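Long-range contact in EF0056 (Enterococcus faecalis, PDB 6ORI), which is of unknown function but, as part of an enterococcal surface protein with immunoglobulin-like folds, probably contributes to biofilm formation: residues Gln20-Leu34 with Arg168-Pro182. Numbering follows the deposited sequence.
Sequences QENPGYTKNYNFSDL and RIYLVSHQDDDKIVP
D176 OD2 is gripped by two hydroxyls. Y29 OH donates across the contact at 2.7 Å to the syn lone pair of D176 OD2, while S173 OG reaches it on the anti side, tilted out of the carboxylate plane. The carboxylate oxygen lies at the edge of the Y29 ring, in plane, and Q175 NE2 donates to Y29 OH in turn. T26 CG2 packs against D176 CB and the carboxylate.

A second polar cluster surrounds E21. Y170 OH donates to E21 OE1 at 2.6 Å from above the carboxylate plane, and R71 forms a salt bridge with the same oxygen. R168 extends its chain so that NH1 meets E21 O at 3.0 Å, in the carbonyl plane and on a lone pair. The Q20 amide, held flat by bonds from N17 to OE1 and from NE2 to N22 OD1, stacks on one guanidinium face, planes 11° apart, with the Y170 ring opposite; R168 NH2 is salt-bridged to E185.

Between the clusters, 20-34 runs along the hairpin of strands 168-173 and 179-181, part of an antiparallel sheet where strand 166-173 also pairs with 68-74 and 184-189. A single beta bridge pairs Y25 with I180: I180 N donates to G24 O (3.1 Å) and T26 N to I180 O (2.9 Å).

Strand 31-34 runs roughly antiparallel to strand 168-173 (150° between N-to-C directions), the axes approaching to 8.1 Å. L171 CD2 sits over the centre of one F31 ring face, 3.7 Å from the centroid, a CH-pi contact. L34, with CG anti to the backbone N (chi1 -176°), lays CD2 4.0 Å from I169 CG1.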
loop_
_atom_site.group_PDB
_atom_site.type_symbol
_atom_site.label_atom_id
_atom_site.label_comp_id
_atom_site.label_asym_id
_atom_site.label_seq_id
_atom_site.Cartn_x
_atom_site.Cartn_y
_atom_site.Cartn_z
ATOM N N GLN A 20 -13.058 -9.661 -4.563
ATOM C CA GLN A 20 -13.104 -8.212 -4.458
ATOM C C GLN A 20 -13.846 -7.663 -5.666
ATOM O O GLN A 20 -14.125 -8.382 -6.628
ATOM C CB GLN A 20 -11.695 -7.624 -4.419
ATOM C CG GLN A 20 -10.895 -7.808 -5.718
ATOM C CD GLN A 20 -9.559 -7.120 -5.663
ATOM O OE1 GLN A 20 -8.904 -7.127 -4.628
ATOM N NE2 GLN A 20 -9.153 -6.507 -6.770
ATOM N N GLU A 21 -14.156 -6.376 -5.616
ATOM C CA GLU A 21 -14.786 -5.703 -6.742
ATOM C C GLU A 21 -13.781 -5.444 -7.861
ATOM O O GLU A 21 -12.754 -4.800 -7.643
ATOM C CB GLU A 21 -15.391 -4.369 -6.283
ATOM C CG GLU A 21 -16.536 -4.521 -5.282
ATOM C CD GLU A 21 -17.349 -3.237 -5.047
ATOM O OE1 GLU A 21 -16.781 -2.135 -4.817
ATOM O OE2 GLU A 21 -18.596 -3.336 -5.077
ATOM N N ASN A 22 -14.081 -5.953 -9.058
ATOM C CA ASN A 22 -13.278 -5.692 -10.259
ATOM C C ASN A 22 -14.176 -5.223 -11.401
ATOM O O ASN A 22 -14.276 -5.900 -12.421
ATOM C CB ASN A 22 -12.511 -6.952 -10.685
ATOM C CG ASN A 22 -11.492 -7.390 -9.648
ATOM O OD1 ASN A 22 -10.685 -6.587 -9.177
ATOM N ND2 ASN A 22 -11.522 -8.671 -9.287
ATOM N N PRO A 23 -14.850 -4.078 -11.218
ATOM C CA PRO A 23 -15.800 -3.554 -12.208
ATOM C C PRO A 23 -15.149 -2.904 -13.425
ATOM O O PRO A 23 -15.852 -2.647 -14.405
ATOM C CB PRO A 23 -16.553 -2.490 -11.421
ATOM C CG PRO A 23 -15.543 -1.988 -10.442
ATOM C CD PRO A 23 -14.731 -3.189 -10.048
ATOM N N GLY A 24 -13.853 -2.629 -13.358
ATOM C CA GLY A 24 -13.182 -1.918 -14.426
ATOM C C GLY A 24 -12.670 -0.607 -13.879
ATOM O O GLY A 24 -12.722 -0.374 -12.672
ATOM N N TYR A 25 -12.180 0.236 -14.777
ATOM C CA TYR A 25 -11.486 1.457 -14.398
ATOM C C TYR A 25 -12.146 2.666 -15.004
ATOM O O TYR A 25 -12.629 2.632 -16.136
ATOM C CB TYR A 25 -10.034 1.433 -14.860
ATOM C CG TYR A 25 -9.186 0.399 -14.169
ATOM C CD1 TYR A 25 -9.165 0.301 -12.784
ATOM C CD2 TYR A 25 -8.412 -0.496 -14.903
ATOM C CE1 TYR A 25 -8.403 -0.661 -12.145
ATOM C CE2 TYR A 25 -7.639 -1.458 -14.273
ATOM C CZ TYR A 25 -7.642 -1.538 -12.894
ATOM O OH TYR A 25 -6.869 -2.492 -12.267
ATOM N N THR A 26 -12.180 3.747 -14.233
ATOM C CA THR A 26 -12.532 5.042 -14.781
ATOM C C THR A 26 -11.351 5.545 -15.626
ATOM O O THR A 26 -10.230 5.015 -15.551
ATOM C CB THR A 26 -12.818 6.090 -13.666
ATOM O OG1 THR A 26 -11.604 6.432 -12.995
ATOM C CG2 THR A 26 -13.799 5.600 -12.623
ATOM N N LYS A 27 -11.584 6.602 -16.390
ATOM C CA LYS A 27 -10.486 7.353 -16.950
ATOM C C LYS A 27 -9.590 7.808 -15.803
ATOM O O LYS A 27 -10.023 7.896 -14.645
ATOM C CB LYS A 27 -10.993 8.556 -17.748
ATOM C CG LYS A 27 -11.627 9.648 -16.903
ATOM C CD LYS A 27 -12.038 10.841 -17.761
ATOM C CE LYS A 27 -10.822 11.604 -18.263
ATOM N NZ LYS A 27 -10.926 13.066 -17.975
ATOM N N ASN A 28 -8.347 8.118 -16.118
ATOM C CA ASN A 28 -7.426 8.597 -15.111
ATOM C C ASN A 28 -7.806 10.001 -14.702
ATOM O O ASN A 28 -7.973 10.896 -15.535
ATOM C CB ASN A 28 -5.997 8.497 -15.628
ATOM C CG ASN A 28 -5.614 7.054 -15.941
ATOM O OD1 ASN A 28 -6.165 6.449 -16.858
ATOM N ND2 ASN A 28 -4.708 6.494 -15.164
ATOM N N TYR A 29 -8.018 10.166 -13.408
ATOM C CA TYR A 29 -8.454 11.434 -12.839
ATOM C C TYR A 29 -7.269 12.129 -12.153
ATOM O O TYR A 29 -6.131 11.800 -12.410
ATOM C CB TYR A 29 -9.651 11.207 -11.892
ATOM C CG TYR A 29 -10.966 10.959 -12.605
ATOM C CD1 TYR A 29 -11.522 11.938 -13.428
ATOM C CD2 TYR A 29 -11.666 9.774 -12.444
ATOM C CE1 TYR A 29 -12.768 11.730 -14.059
ATOM C CE2 TYR A 29 -12.887 9.565 -13.070
ATOM C CZ TYR A 29 -13.415 10.529 -13.894
ATOM O OH TYR A 29 -14.631 10.317 -14.520
ATOM N N ASN A 30 -7.547 13.073 -11.266
ATOM C CA ASN A 30 -6.513 13.908 -10.682
ATOM C C ASN A 30 -6.340 13.679 -9.182
ATOM O O ASN A 30 -5.739 14.487 -8.491
ATOM C CB ASN A 30 -6.843 15.381 -10.920
ATOM C CG ASN A 30 -7.215 15.675 -12.361
ATOM O OD1 ASN A 30 -6.547 15.221 -13.297
ATOM N ND2 ASN A 30 -8.297 16.430 -12.547
ATOM N N PHE A 31 -6.880 12.583 -8.686
ATOM C CA PHE A 31 -6.560 12.122 -7.328
ATOM C C PHE A 31 -5.187 11.497 -7.376
ATOM O O PHE A 31 -4.815 10.923 -8.405
ATOM C CB PHE A 31 -7.593 11.112 -6.847
ATOM C CG PHE A 31 -8.983 11.674 -6.798
ATOM C CD1 PHE A 31 -9.813 11.628 -7.905
ATOM C CD2 PHE A 31 -9.464 12.264 -5.648
ATOM C CE1 PHE A 31 -11.082 12.161 -7.858
ATOM C CE2 PHE A 31 -10.718 12.799 -5.602
ATOM C CZ PHE A 31 -11.523 12.760 -6.709
ATOM N N SER A 32 -4.413 11.564 -6.298
ATOM C CA SER A 32 -3.102 10.937 -6.302
ATOM C C SER A 32 -2.813 10.049 -5.112
ATOM O O SER A 32 -1.867 9.292 -5.174
ATOM C CB SER A 32 -1.978 11.960 -6.476
ATOM O OG SER A 32 -2.013 12.924 -5.452
ATOM N N ASP A 33 -3.607 10.079 -4.051
ATOM C CA ASP A 33 -3.310 9.202 -2.923
ATOM C C ASP A 33 -4.550 8.908 -2.112
ATOM O O ASP A 33 -5.424 9.755 -1.941
ATOM C CB ASP A 33 -2.250 9.842 -2.028
ATOM C CG ASP A 33 -1.410 8.836 -1.260
ATOM O OD1 ASP A 33 -1.524 7.599 -1.457
ATOM O OD2 ASP A 33 -0.531 9.306 -0.493
ATOM N N LEU A 34 -4.603 7.665 -1.641
ATOM C CA LEU A 34 -5.621 7.220 -0.699
ATOM C C LEU A 34 -5.007 6.077 0.074
ATOM O O LEU A 34 -4.548 5.100 -0.514
ATOM C CB LEU A 34 -6.868 6.778 -1.460
ATOM C CG LEU A 34 -8.070 6.359 -0.628
ATOM C CD1 LEU A 34 -8.585 7.511 0.214
ATOM C CD2 LEU A 34 -9.161 5.815 -1.540
ATOM N N ARG A 168 -8.400 -3.484 1.851
ATOM C CA ARG A 168 -8.243 -2.760 0.591
ATOM C C ARG A 168 -9.035 -1.473 0.672
ATOM O O ARG A 168 -10.230 -1.504 0.984
ATOM C CB ARG A 168 -8.730 -3.611 -0.585
ATOM C CG ARG A 168 -8.675 -2.912 -1.958
ATOM C CD ARG A 168 -9.513 -3.648 -2.999
ATOM N NE ARG A 168 -9.182 -3.267 -4.364
ATOM C CZ ARG A 168 -9.982 -3.426 -5.415
ATOM N NH1 ARG A 168 -11.202 -3.924 -5.288
ATOM N NH2 ARG A 168 -9.538 -3.075 -6.611
ATOM N N ILE A 169 -8.402 -0.335 0.405
ATOM C CA ILE A 169 -9.095 0.932 0.304
ATOM C C ILE A 169 -8.993 1.439 -1.134
ATOM O O ILE A 169 -7.960 1.277 -1.794
ATOM C CB ILE A 169 -8.570 1.941 1.344
ATOM C CG1 ILE A 169 -9.528 3.133 1.464
ATOM C CG2 ILE A 169 -7.143 2.374 1.018
ATOM C CD1 ILE A 169 -9.220 4.058 2.619
ATOM N N TYR A 170 -10.083 1.977 -1.657
ATOM C CA TYR A 170 -10.108 2.392 -3.048
ATOM C C TYR A 170 -11.175 3.438 -3.272
ATOM O O TYR A 170 -12.011 3.675 -2.416
ATOM C CB TYR A 170 -10.291 1.190 -3.989
ATOM C CG TYR A 170 -11.512 0.319 -3.770
ATOM C CD1 TYR A 170 -11.570 -0.586 -2.705
ATOM C CD2 TYR A 170 -12.572 0.332 -4.665
ATOM C CE1 TYR A 170 -12.680 -1.411 -2.528
ATOM C CE2 TYR A 170 -13.677 -0.491 -4.485
ATOM C CZ TYR A 170 -13.702 -1.362 -3.416
ATOM O OH TYR A 170 -14.761 -2.214 -3.207
ATOM N N LEU A 171 -11.108 4.097 -4.420
ATOM C CA LEU A 171 -12.029 5.160 -4.771
ATOM C C LEU A 171 -12.855 4.765 -5.975
ATOM O O LEU A 171 -12.289 4.303 -6.972
ATOM C CB LEU A 171 -11.216 6.402 -5.085
ATOM C CG LEU A 171 -11.995 7.662 -5.397
ATOM C CD1 LEU A 171 -12.741 8.121 -4.167
ATOM C CD2 LEU A 171 -11.045 8.747 -5.900
ATOM N N VAL A 172 -14.170 4.944 -5.891
ATOM C CA VAL A 172 -15.035 4.692 -7.049
ATOM C C VAL A 172 -15.745 5.963 -7.443
ATOM O O VAL A 172 -15.820 6.918 -6.675
ATOM C CB VAL A 172 -16.069 3.570 -6.808
ATOM C CG1 VAL A 172 -15.373 2.252 -6.410
ATOM C CG2 VAL A 172 -17.060 3.996 -5.761
ATOM N N SER A 173 -16.261 5.953 -8.667
ATOM C CA SER A 173 -16.925 7.087 -9.252
ATOM C C SER A 173 -18.331 6.683 -9.694
ATOM O O SER A 173 -18.493 5.818 -10.550
ATOM C CB SER A 173 -16.106 7.541 -10.452
ATOM O OG SER A 173 -16.848 8.496 -11.204
ATOM N N HIS A 174 -19.341 7.294 -9.098
ATOM C CA HIS A 174 -20.727 6.921 -9.388
ATOM C C HIS A 174 -21.106 7.189 -10.863
ATOM O O HIS A 174 -21.840 6.392 -11.463
ATOM C CB HIS A 174 -21.701 7.624 -8.427
ATOM C CG HIS A 174 -21.567 7.217 -6.991
ATOM N ND1 HIS A 174 -21.403 5.913 -6.584
ATOM C CD2 HIS A 174 -21.605 7.960 -5.861
ATOM C CE1 HIS A 174 -21.323 5.870 -5.263
ATOM N NE2 HIS A 174 -21.451 7.102 -4.803
ATOM N N GLN A 175 -20.579 8.264 -11.444
ATOM C CA GLN A 175 -20.894 8.637 -12.830
ATOM C C GLN A 175 -20.270 7.655 -13.822
ATOM O O GLN A 175 -20.631 7.631 -15.001
ATOM C CB GLN A 175 -20.423 10.072 -13.129
ATOM C CG GLN A 175 -18.903 10.266 -13.082
ATOM C CD GLN A 175 -18.456 11.710 -13.046
ATOM O OE1 GLN A 175 -19.229 12.605 -12.738
ATOM N NE2 GLN A 175 -17.176 11.938 -13.346
ATOM N N ASP A 176 -19.303 6.879 -13.343
ATOM C CA ASP A 176 -18.632 5.853 -14.138
ATOM C C ASP A 176 -19.066 4.448 -13.700
ATOM O O ASP A 176 -18.274 3.502 -13.707
ATOM C CB ASP A 176 -17.114 5.995 -13.987
ATOM C CG ASP A 176 -16.597 7.316 -14.523
ATOM O OD1 ASP A 176 -16.726 7.528 -15.747
ATOM O OD2 ASP A 176 -16.057 8.138 -13.748
ATOM N N ASP A 177 -20.327 4.340 -13.285
ATOM C CA ASP A 177 -20.921 3.063 -12.884
ATOM C C ASP A 177 -20.125 2.351 -11.789
ATOM O O ASP A 177 -19.969 1.137 -11.798
ATOM C CB ASP A 177 -21.107 2.169 -14.114
ATOM C CG ASP A 177 -21.958 2.835 -15.184
ATOM O OD1 ASP A 177 -22.831 3.660 -14.817
ATOM O OD2 ASP A 177 -21.753 2.551 -16.383
ATOM N N ASP A 178 -19.633 3.139 -10.838
ATOM C CA ASP A 178 -18.883 2.641 -9.675
ATOM C C ASP A 178 -17.587 1.931 -10.025
ATOM O O ASP A 178 -17.066 1.115 -9.257
ATOM C CB ASP A 178 -19.761 1.765 -8.778
ATOM C CG ASP A 178 -20.775 2.568 -8.023
ATOM O OD1 ASP A 178 -20.678 3.811 -8.045
ATOM O OD2 ASP A 178 -21.672 1.956 -7.396
ATOM N N LYS A 179 -17.044 2.259 -11.192
ATOM C CA LYS A 179 -15.726 1.800 -11.563
ATOM C C LYS A 179 -14.687 2.467 -10.669
ATOM O O LYS A 179 -14.948 3.513 -10.029
ATOM C CB LYS A 179 -15.442 2.088 -13.038
ATOM C CG LYS A 179 -16.192 1.149 -13.986
ATOM C CD LYS A 179 -15.839 1.459 -15.441
ATOM C CE LYS A 179 -16.410 0.437 -16.388
ATOM N NZ LYS A 179 -17.874 0.659 -16.595
ATOM N N ILE A 180 -13.529 1.837 -10.603
ATOM C CA ILE A 180 -12.458 2.260 -9.731
ATOM C C ILE A 180 -11.553 3.267 -10.401
ATOM O O ILE A 180 -11.196 3.127 -11.572
ATOM C CB ILE A 180 -11.661 1.028 -9.300
ATOM C CG1 ILE A 180 -12.583 0.110 -8.494
ATOM C CG2 ILE A 180 -10.428 1.414 -8.507
ATOM C CD1 ILE A 180 -11.926 -1.209 -8.105
ATOM N N VAL A 181 -11.147 4.283 -9.661
ATOM C CA VAL A 181 -10.214 5.264 -10.176
ATOM C C VAL A 181 -8.819 4.650 -10.176
ATOM O O VAL A 181 -8.291 4.275 -9.122
ATOM C CB VAL A 181 -10.260 6.530 -9.341
ATOM C CG1 VAL A 181 -9.327 7.576 -9.890
ATOM C CG2 VAL A 181 -11.681 7.082 -9.320
ATOM N N PRO A 182 -8.225 4.487 -11.370
ATOM C CA PRO A 182 -6.998 3.681 -11.413
ATOM C C PRO A 182 -5.799 4.304 -10.721
ATOM O O PRO A 182 -5.565 5.490 -10.836
ATOM C CB PRO A 182 -6.727 3.535 -12.906
ATOM C CG PRO A 182 -7.406 4.709 -13.534
ATOM C CD PRO A 182 -8.605 5.006 -12.702
HETATM O O HOH W 1 -13.247 -4.705 -3.390
HETATM O O HOH W 2 -17.213 -1.081 -7.700
HETATM O O HOH W 3 -10.159 -3.876 -9.428
HETATM O O HOH W 4 -18.885 -1.044 -13.946
HETATM O O HOH W 5 -14.324 7.168 -17.084
HETATM O O HOH W 6 -6.186 7.964 -11.915
#